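Local coordinates for PHD finger protein 14 (Danio rerio, PDB 7D86) that reads chromatin by binding histone H3, preferring the unmodified form, and represses PDGFRA expression, with a role in regulating mesenchymal cell proliferation, at residues I26-C29 with V34-H37. Residues are numbered along the deposited sequence; the frame is centred on the assembly and turned at random.
Sequences IIQC and VTVH. With ZN (zinc ion), chain E; ZN (zinc ion), chain F.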
loop_
_atom_site.group_PDB
_atom_site.type_symbol
_atom_site.label_atom_id
_atom_site.label_comp_id
_atom_site.label_asym_id
_atom_site.label_seq_id
_atom_site.Cartn_x
_atom_site.Cartn_y
_atom_site.Cartn_z
ATOM N N ILE A 26 3.698 -16.105 -2.959
ATOM C CA ILE A 26 2.488 -15.314 -2.772
ATOM C C ILE A 26 1.486 -16.174 -2.011
ATOM O O ILE A 26 0.974 -17.162 -2.541
ATOM C CB ILE A 26 1.915 -14.836 -4.111
ATOM C CG1 ILE A 26 2.806 -13.740 -4.707
ATOM C CG2 ILE A 26 0.483 -14.343 -3.939
ATOM C CD1 ILE A 26 2.233 -13.087 -5.951
ATOM N N ILE A 27 1.212 -15.805 -0.766
ATOM C CA ILE A 27 0.283 -16.538 0.076
ATOM C C ILE A 27 -1.057 -15.821 0.052
ATOM O O ILE A 27 -1.164 -14.650 -0.318
ATOM C CB ILE A 27 0.804 -16.689 1.521
ATOM C CG1 ILE A 27 1.042 -15.309 2.138
ATOM C CG2 ILE A 27 2.079 -17.523 1.541
ATOM C CD1 ILE A 27 1.506 -15.351 3.578
ATOM N N GLN A 28 -2.104 -16.539 0.449
ATOM C CA GLN A 28 -3.464 -16.034 0.363
ATOM C C GLN A 28 -4.173 -16.258 1.686
ATOM O O GLN A 28 -4.079 -17.345 2.272
ATOM C CB GLN A 28 -4.233 -16.712 -0.776
ATOM C CG GLN A 28 -5.670 -16.252 -0.919
ATOM C CD GLN A 28 -6.308 -16.778 -2.190
ATOM O OE1 GLN A 28 -6.135 -17.945 -2.546
ATOM N NE2 GLN A 28 -7.034 -15.913 -2.891
ATOM N N CYS A 29 -4.878 -15.237 2.156
ATOM C CA CYS A 29 -5.625 -15.385 3.394
ATOM C C CYS A 29 -6.798 -16.328 3.167
ATOM O O CYS A 29 -7.604 -16.123 2.256
ATOM C CB CYS A 29 -6.123 -14.034 3.891
ATOM S SG CYS A 29 -7.074 -14.176 5.412
ATOM N N VAL A 34 -7.238 -12.265 0.542
ATOM C CA VAL A 34 -6.202 -11.319 0.145
ATOM C C VAL A 34 -4.916 -12.079 -0.156
ATOM O O VAL A 34 -4.630 -13.123 0.447
ATOM C CB VAL A 34 -5.997 -10.250 1.232
ATOM C CG1 VAL A 34 -5.247 -10.822 2.436
ATOM C CG2 VAL A 34 -5.270 -9.032 0.660
ATOM N N THR A 35 -4.141 -11.571 -1.109
ATOM C CA THR A 35 -2.932 -12.231 -1.580
ATOM C C THR A 35 -1.749 -11.285 -1.440
ATOM O O THR A 35 -1.862 -10.095 -1.744
ATOM C CB THR A 35 -3.074 -12.671 -3.041
ATOM O OG1 THR A 35 -3.522 -11.564 -3.828
ATOM C CG2 THR A 35 -4.077 -13.814 -3.163
ATOM N N VAL A 36 -0.616 -11.820 -0.988
ATOM C CA VAL A 36 0.540 -10.990 -0.666
ATOM C C VAL A 36 1.788 -11.852 -0.711
ATOM O O VAL A 36 1.754 -13.047 -0.396
ATOM C CB VAL A 36 0.356 -10.306 0.713
ATOM C CG1 VAL A 36 0.320 -11.348 1.838
ATOM C CG2 VAL A 36 1.451 -9.270 0.958
ATOM N N HIS A 37 2.901 -11.251 -1.154
ATOM C CA HIS A 37 4.211 -11.855 -0.979
ATOM C C HIS A 37 4.488 -12.050 0.504
ATOM O O HIS A 37 4.203 -11.168 1.320
ATOM C CB HIS A 37 5.314 -10.963 -1.570
ATOM C CG HIS A 37 5.420 -10.999 -3.066
ATOM N ND1 HIS A 37 5.302 -9.866 -3.841
ATOM C CD2 HIS A 37 5.689 -12.015 -3.920
ATOM C CE1 HIS A 37 5.467 -10.187 -5.113
ATOM N NE2 HIS A 37 5.703 -11.484 -5.189
HETATM ZN ZN ZN E . 4.689 -8.048 -3.098
HETATM ZN ZN ZN F . -7.778 -11.929 5.738
#
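Ile27 and Val36 form the hydrogen-bonded pair of a short antiparallel hairpin: Ile27 N donates to Val36 O at 2.8 Å, and Val36 N returns a bond to Ile27 O at 3.0 Å. A third backbone bond, Cys29 N to Val34 O at 2.7 Å, carries the pairing past the end of strand 26-28. Ile26, Gln28, Thr35 and His37 share one face of the ribbon. There Ile26 CG1, set anti to its carbonyl carbon (chi1 -72°), approaches the imidazole obliquely, nearest CD2 and NE2, 3.5 Å from His37 CD2, while Ile26 CG2 leans on Thr35 CB. His37 ND1 binds a zinc ion at 2.1 Å, a site completed by Cys12, Cys15 and Cys40; His37 NE2 is hydrogen-bonded to Asn19 O, so both ring nitrogens are engaged and the flip of the imidazole is fixed. An alanine at Ile26 lacks CG1, CG2 and CD1, and would probably leave a gap beside the His37 ring and Thr35 CB. This is the two-stranded hairpin of the first PHD finger, set between the two zinc sites of its cross-brace: His37 in strand 35-37 binds one ion, and Cys29, just past strand 26-28, binds the other through SG at 2.4 Å, together with Cys32, Cys64 and Cys67. Cys29 CB also packs 3.6 Å from Val34 CG1. Gln28 runs alongside Thr35, its extended chain passing the CG2 methyl, and its amide NE2 bonds back to Gly33 O; Thr35 OG1 is taken by Ile11 O. On the reverse face Ile27 and Val36 point the same way, side by side, with their CG1 atoms 4.0 Å apart; Ile27 also touches Trp62, and Val36 rests on Tyr41 of helix 38-41.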